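Local structure of glycoside hydrolase family 31 (Kribbella flavida DSM 17836, 5X3I) at residues V332-W345 with K455-K469. The protein hydrolyses the alpha-1,3-glucosidic linkage of a cyclic tetrasaccharide derived from starch, releasing isomaltose inside the cell. The protein carries 1 engineered substitution. Residues are numbered along the deposited sequence; the frame is centred on the assembly and turned at random.
Sequences VIEAWSDEQGITIW and KRRYLVEHFDVDGFK. With GOL (glycerol), chain N.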
loop_
_atom_site.group_PDB
_atom_site.type_symbol
_atom_site.label_atom_id
_atom_site.label_comp_id
_atom_site.label_asym_id
_atom_site.label_seq_id
_atom_site.Cartn_x
_atom_site.Cartn_y
_atom_site.Cartn_z
ATOM N N VAL A 332 1.665 17.859 5.698
ATOM C CA VAL A 332 2.294 17.185 4.587
ATOM C C VAL A 332 2.262 18.099 3.365
ATOM O O VAL A 332 1.209 18.597 3.000
ATOM C CB VAL A 332 1.585 15.842 4.250
ATOM C CG1 VAL A 332 2.263 15.175 3.097
ATOM C CG2 VAL A 332 1.545 14.902 5.471
ATOM N N ILE A 333 3.402 18.317 2.733
ATOM C CA ILE A 333 3.407 19.080 1.497
ATOM C C ILE A 333 3.753 18.165 0.330
ATOM O O ILE A 333 4.901 17.754 0.172
ATOM C CB ILE A 333 4.416 20.248 1.538
ATOM C CG1 ILE A 333 4.303 21.036 2.852
ATOM C CG2 ILE A 333 4.200 21.166 0.344
ATOM C CD1 ILE A 333 5.403 22.116 3.028
ATOM N N GLU A 334 2.756 17.855 -0.488
ATOM C CA GLU A 334 3.002 16.994 -1.635
ATOM C C GLU A 334 3.635 17.698 -2.820
ATOM O O GLU A 334 4.641 17.208 -3.334
ATOM C CB GLU A 334 1.715 16.302 -2.092
ATOM C CG GLU A 334 1.226 15.240 -1.139
ATOM C CD GLU A 334 0.300 14.235 -1.815
ATOM O OE1 GLU A 334 0.236 13.076 -1.367
ATOM O OE2 GLU A 334 -0.372 14.627 -2.785
ATOM N N ALA A 335 3.106 18.839 -3.270
ATOM C CA ALA A 335 3.871 19.442 -4.336
ATOM C C ALA A 335 4.658 20.590 -3.766
ATOM O O ALA A 335 4.260 21.760 -3.855
ATOM C CB ALA A 335 2.937 19.938 -5.423
ATOM N N TRP A 336 5.861 20.244 -3.331
ATOM C CA TRP A 336 6.837 21.205 -2.856
ATOM C C TRP A 336 7.976 21.411 -3.804
ATOM O O TRP A 336 8.751 22.339 -3.630
ATOM C CB TRP A 336 7.401 20.740 -1.521
ATOM C CG TRP A 336 8.156 19.445 -1.630
ATOM C CD1 TRP A 336 7.631 18.181 -1.609
ATOM C CD2 TRP A 336 9.569 19.284 -1.777
ATOM N NE1 TRP A 336 8.635 17.246 -1.725
ATOM C CE2 TRP A 336 9.833 17.895 -1.826
ATOM C CE3 TRP A 336 10.642 20.173 -1.858
ATOM C CZ2 TRP A 336 11.119 17.385 -1.951
ATOM C CZ3 TRP A 336 11.922 19.661 -1.983
ATOM C CH2 TRP A 336 12.147 18.284 -2.028
ATOM N N SER A 337 8.058 20.569 -4.832
ATOM C CA SER A 337 9.340 20.386 -5.494
ATOM C C SER A 337 9.341 20.939 -6.904
ATOM O O SER A 337 8.323 21.396 -7.392
ATOM C CB SER A 337 9.729 18.897 -5.526
ATOM O OG SER A 337 9.057 18.173 -6.555
ATOM N N ASP A 338 10.493 20.843 -7.559
ATOM C CA ASP A 338 10.643 21.244 -8.952
ATOM C C ASP A 338 9.833 20.369 -9.909
ATOM O O ASP A 338 9.804 20.622 -11.101
ATOM C CB ASP A 338 12.123 21.239 -9.368
ATOM C CG ASP A 338 12.803 19.872 -9.199
ATOM O OD1 ASP A 338 12.128 18.834 -9.067
ATOM O OD2 ASP A 338 14.042 19.848 -9.200
ATOM N N GLU A 339 9.230 19.309 -9.385
ATOM C CA GLU A 339 8.501 18.344 -10.197
ATOM C C GLU A 339 9.390 17.743 -11.280
ATOM O O GLU A 339 8.906 17.303 -12.308
ATOM C CB GLU A 339 7.249 18.971 -10.835
ATOM C CG GLU A 339 6.204 19.481 -9.845
ATOM C CD GLU A 339 5.702 18.400 -8.896
ATOM O OE1 GLU A 339 5.851 17.196 -9.198
ATOM O OE2 GLU A 339 5.147 18.758 -7.841
ATOM N N GLN A 340 10.694 17.713 -11.040
ATOM C CA GLN A 340 11.568 17.005 -11.947
ATOM C C GLN A 340 12.294 15.913 -11.171
ATOM O O GLN A 340 11.865 14.771 -11.198
ATOM C CB GLN A 340 12.531 17.978 -12.643
ATOM C CG GLN A 340 11.789 18.916 -13.607
ATOM C CD GLN A 340 12.691 19.748 -14.507
ATOM O OE1 GLN A 340 13.897 19.542 -14.583
ATOM N NE2 GLN A 340 12.090 20.708 -15.194
ATOM N N GLY A 341 13.287 16.274 -10.416
ATOM C CA GLY A 341 13.927 15.343 -9.540
ATOM C C GLY A 341 13.215 15.024 -8.237
ATOM O O GLY A 341 13.492 14.040 -7.661
ATOM N N ILE A 342 12.320 15.908 -7.802
ATOM C CA ILE A 342 11.573 15.758 -6.577
ATOM C C ILE A 342 12.513 15.645 -5.387
ATOM O O ILE A 342 12.291 14.879 -4.496
ATOM C CB ILE A 342 10.587 14.575 -6.592
ATOM C CG1 ILE A 342 10.084 14.254 -7.992
ATOM C CG2 ILE A 342 9.426 14.805 -5.654
ATOM C CD1 ILE A 342 9.192 15.274 -8.631
ATOM N N THR A 343 13.575 16.415 -5.420
ATOM C CA THR A 343 14.483 16.519 -4.319
ATOM C C THR A 343 14.957 17.958 -4.147
ATOM O O THR A 343 15.844 18.216 -3.413
ATOM C CB THR A 343 15.651 15.505 -4.427
ATOM O OG1 THR A 343 16.370 15.452 -3.210
ATOM C CG2 THR A 343 16.553 15.892 -5.557
ATOM N N ILE A 344 14.298 18.877 -4.830
ATOM C CA ILE A 344 14.638 20.305 -4.777
ATOM C C ILE A 344 13.377 21.187 -4.710
ATOM O O ILE A 344 12.409 20.916 -5.402
ATOM C CB ILE A 344 15.487 20.700 -6.020
ATOM C CG1 ILE A 344 16.877 20.065 -5.949
ATOM C CG2 ILE A 344 15.598 22.215 -6.174
ATOM C CD1 ILE A 344 17.695 20.249 -7.205
ATOM N N TRP A 345 13.373 22.221 -3.869
ATOM C CA TRP A 345 12.207 23.109 -3.777
ATOM C C TRP A 345 11.904 23.753 -5.141
ATOM O O TRP A 345 12.812 24.182 -5.835
ATOM C CB TRP A 345 12.427 24.213 -2.735
ATOM C CG TRP A 345 12.469 23.780 -1.297
ATOM C CD1 TRP A 345 13.579 23.500 -0.552
ATOM C CD2 TRP A 345 11.351 23.623 -0.421
ATOM N NE1 TRP A 345 13.218 23.165 0.736
ATOM C CE2 TRP A 345 11.854 23.231 0.838
ATOM C CE3 TRP A 345 9.973 23.775 -0.576
ATOM C CZ2 TRP A 345 11.029 22.989 1.922
ATOM C CZ3 TRP A 345 9.156 23.531 0.509
ATOM C CH2 TRP A 345 9.686 23.140 1.739
ATOM N N LYS A 455 20.812 13.045 -1.787
ATOM C CA LYS A 455 20.251 14.206 -2.470
ATOM C C LYS A 455 19.223 14.932 -1.600
ATOM O O LYS A 455 19.009 16.135 -1.759
ATOM C CB LYS A 455 19.621 13.776 -3.802
ATOM C CG LYS A 455 20.605 13.027 -4.711
ATOM C CD LYS A 455 20.061 12.811 -6.109
ATOM C CE LYS A 455 21.063 12.021 -6.966
ATOM N NZ LYS A 455 22.399 12.663 -7.004
ATOM N N ARG A 456 18.602 14.190 -0.686
ATOM C CA ARG A 456 17.608 14.741 0.223
ATOM C C ARG A 456 18.191 15.189 1.583
ATOM O O ARG A 456 17.468 15.750 2.412
ATOM C CB ARG A 456 16.500 13.715 0.468
ATOM C CG ARG A 456 15.557 13.458 -0.715
ATOM C CD ARG A 456 16.134 12.527 -1.779
ATOM N NE ARG A 456 15.117 12.287 -2.796
ATOM C CZ ARG A 456 15.337 11.824 -4.021
ATOM N NH1 ARG A 456 16.563 11.503 -4.429
ATOM N NH2 ARG A 456 14.306 11.684 -4.839
ATOM N N ARG A 457 19.475 14.926 1.804
ATOM C CA ARG A 457 20.057 15.124 3.131
ATOM C C ARG A 457 19.914 16.567 3.635
ATOM O O ARG A 457 19.575 16.782 4.798
ATOM C CB ARG A 457 21.534 14.710 3.158
ATOM C CG ARG A 457 22.213 14.905 4.515
ATOM C CD ARG A 457 23.578 14.212 4.591
ATOM N NE ARG A 457 23.422 12.773 4.449
ATOM C CZ ARG A 457 23.029 11.965 5.428
ATOM N NH1 ARG A 457 22.784 12.449 6.643
ATOM N NH2 ARG A 457 22.890 10.667 5.194
ATOM N N TYR A 458 20.146 17.545 2.762
ATOM C CA TYR A 458 20.040 18.948 3.171
ATOM C C TYR A 458 18.615 19.313 3.615
ATOM O O TYR A 458 18.428 20.243 4.393
ATOM C CB TYR A 458 20.496 19.882 2.046
ATOM C CG TYR A 458 19.475 20.061 0.947
ATOM C CD1 TYR A 458 19.310 19.093 -0.033
ATOM C CD2 TYR A 458 18.685 21.199 0.883
ATOM C CE1 TYR A 458 18.380 19.252 -1.047
ATOM C CE2 TYR A 458 17.746 21.371 -0.132
ATOM C CZ TYR A 458 17.601 20.388 -1.091
ATOM O OH TYR A 458 16.679 20.533 -2.091
ATOM N N LEU A 459 17.617 18.569 3.144
ATOM C CA LEU A 459 16.238 18.832 3.546
ATOM C C LEU A 459 16.040 18.530 5.022
ATOM O O LEU A 459 15.328 19.261 5.710
ATOM C CB LEU A 459 15.240 18.026 2.711
ATOM C CG LEU A 459 15.224 18.269 1.204
ATOM C CD1 LEU A 459 14.513 17.113 0.496
ATOM C CD2 LEU A 459 14.547 19.603 0.863
ATOM N N VAL A 460 16.654 17.448 5.500
ATOM C CA VAL A 460 16.601 17.117 6.925
ATOM C C VAL A 460 17.630 17.890 7.774
ATOM O O VAL A 460 17.316 18.334 8.869
ATOM C CB VAL A 460 16.787 15.605 7.169
ATOM C CG1 VAL A 460 16.567 15.291 8.620
ATOM C CG2 VAL A 460 15.785 14.804 6.352
ATOM N N GLU A 461 18.854 18.034 7.280
ATOM C CA GLU A 461 19.915 18.628 8.093
ATOM C C GLU A 461 19.877 20.170 8.127
ATOM O O GLU A 461 20.056 20.763 9.178
ATOM C CB GLU A 461 21.283 18.119 7.627
ATOM C CG GLU A 461 21.438 16.630 7.902
ATOM C CD GLU A 461 22.842 16.100 7.693
ATOM O OE1 GLU A 461 23.733 16.855 7.261
ATOM O OE2 GLU A 461 23.043 14.894 7.945
ATOM N N HIS A 462 19.632 20.807 6.991
ATOM C CA HIS A 462 19.496 22.260 6.953
ATOM C C HIS A 462 18.059 22.679 7.247
ATOM O O HIS A 462 17.822 23.439 8.174
ATOM C CB HIS A 462 19.956 22.841 5.617
ATOM C CG HIS A 462 19.704 24.315 5.491
ATOM N ND1 HIS A 462 20.415 25.259 6.202
ATOM C CD2 HIS A 462 18.804 25.002 4.748
ATOM C CE1 HIS A 462 19.965 26.464 5.900
ATOM N NE2 HIS A 462 18.993 26.336 5.015
ATOM N N PHE A 463 17.105 22.241 6.424
ATOM C CA PHE A 463 15.723 22.677 6.603
ATOM C C PHE A 463 14.986 22.018 7.778
ATOM O O PHE A 463 13.896 22.443 8.115
ATOM C CB PHE A 463 14.932 22.475 5.302
ATOM C CG PHE A 463 15.340 23.410 4.211
ATOM C CD1 PHE A 463 14.994 24.752 4.271
ATOM C CD2 PHE A 463 16.093 22.964 3.138
ATOM C CE1 PHE A 463 15.388 25.632 3.275
ATOM C CE2 PHE A 463 16.485 23.827 2.142
ATOM C CZ PHE A 463 16.132 25.170 2.205
ATOM N N ASP A 464 15.580 21.002 8.396
ATOM C CA ASP A 464 15.012 20.349 9.587
ATOM C C ASP A 464 13.621 19.706 9.342
ATOM O O ASP A 464 12.772 19.671 10.230
ATOM C CB ASP A 464 14.931 21.354 10.741
ATOM C CG ASP A 464 14.771 20.677 12.101
ATOM O OD1 ASP A 464 15.280 19.556 12.306
ATOM O OD2 ASP A 464 14.107 21.272 12.954
ATOM N N VAL A 465 13.409 19.210 8.126
ATOM C CA VAL A 465 12.197 18.461 7.787
ATOM C C VAL A 465 12.041 17.241 8.719
ATOM O O VAL A 465 13.015 16.601 9.085
ATOM C CB VAL A 465 12.232 18.053 6.294
ATOM C CG1 VAL A 465 11.228 16.948 5.969
ATOM C CG2 VAL A 465 11.988 19.295 5.437
ATOM N N ASP A 466 10.817 16.979 9.154
ATOM C CA ASP A 466 10.570 15.944 10.145
ATOM C C ASP A 466 10.207 14.551 9.624
ATOM O O ASP A 466 10.117 13.610 10.398
ATOM C CB ASP A 466 9.480 16.428 11.069
ATOM C CG ASP A 466 9.792 17.798 11.623
ATOM O OD1 ASP A 466 9.178 18.757 11.173
ATOM O OD2 ASP A 466 10.702 17.898 12.448
ATOM N N GLY A 467 9.975 14.422 8.331
ATOM C CA GLY A 467 9.578 13.130 7.793
ATOM C C GLY A 467 9.365 13.179 6.299
ATOM O O GLY A 467 9.440 14.243 5.703
ATOM N N PHE A 468 9.102 12.030 5.698
ATOM C CA PHE A 468 8.880 11.968 4.261
ATOM C C PHE A 468 7.651 11.138 3.964
ATOM O O PHE A 468 7.457 10.074 4.542
ATOM C CB PHE A 468 10.096 11.387 3.540
ATOM C CG PHE A 468 11.307 12.258 3.596
ATOM C CD1 PHE A 468 12.327 11.997 4.500
ATOM C CD2 PHE A 468 11.426 13.349 2.753
ATOM C CE1 PHE A 468 13.449 12.810 4.555
ATOM C CE2 PHE A 468 12.536 14.161 2.801
ATOM C CZ PHE A 468 13.552 13.889 3.701
ATOM N N LYS A 469 6.828 11.605 3.041
ATOM C CA LYS A 469 5.717 10.790 2.660
ATOM C C LYS A 469 6.272 10.005 1.498
ATOM O O LYS A 469 6.344 10.509 0.369
ATOM C CB LYS A 469 4.518 11.646 2.250
ATOM C CG LYS A 469 3.335 10.885 1.653
ATOM C CD LYS A 469 2.090 11.772 1.523
ATOM C CE LYS A 469 0.850 10.953 1.130
ATOM N NZ LYS A 469 -0.385 11.761 0.957
HETATM C C1 GOL N . 0.406 9.379 -3.047
HETATM O O1 GOL N . 0.832 10.717 -3.161
HETATM C C2 GOL N . -1.083 9.259 -3.334
HETATM O O2 GOL N . -1.457 8.034 -2.834
HETATM C C3 GOL N . -1.832 10.486 -2.772
HETATM O O3 GOL N . -1.916 10.512 -1.395
HETATM O O HOH W 1 16.066 12.514 -7.456
HETATM O O HOH W 2 11.291 11.787 -4.635
HETATM O O HOH W 3 16.051 23.329 -2.867
#
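Glu334 and Lys469 form a salt bridge in the TIM barrel of this family 31 glycosidase, Lys469 from strand 467-470 and Glu334 from the segment that follows Val332 and Ile333 of strand 330-333; strand 388-393 separates the two strands. Lys469 leaves with CG anti to its backbone N (chi1 173°) and stays extended, bringing NZ 2.7 Å from Glu334 OE1 on the anti side of the carboxylate, 34° out of its plane. A glycerol, also bonded to the inferred proton donor Asp536, hydrogen-bonds to both residues, which places the pair in the active-site pocket. Residues 336-345 pack against helix 457-461 and the residues flanking it. In the apolar cluster, Leu459 CD1 lies 3.7 Å from Trp336 CH2, while CD2 touches both indoles, nearest to Trp345 NE1. The indole edge of Trp345 meets the face of Phe463 in a T-shaped stack, planes at 68°. The guanidinium of Arg456 lies flat against Thr343, whose CB sits 3.6 Å above the guanidinium centre; Arg456 NE bonds to Gln393 OE1, and Arg456 NH2 to a water near Ile342 O. With a leucine here, Gln393 OE1 would probably lose this donor and Thr343 its flat cover. Hydroxyls finish the seam: Thr343 OG1 bonds weakly to Lys455 O, and Tyr458 OH donates to Thr343 O (2.8 Å). Through a second water, that same phenol oxygen reaches Trp345 N, which lies 3.1 Å from the water oxygen.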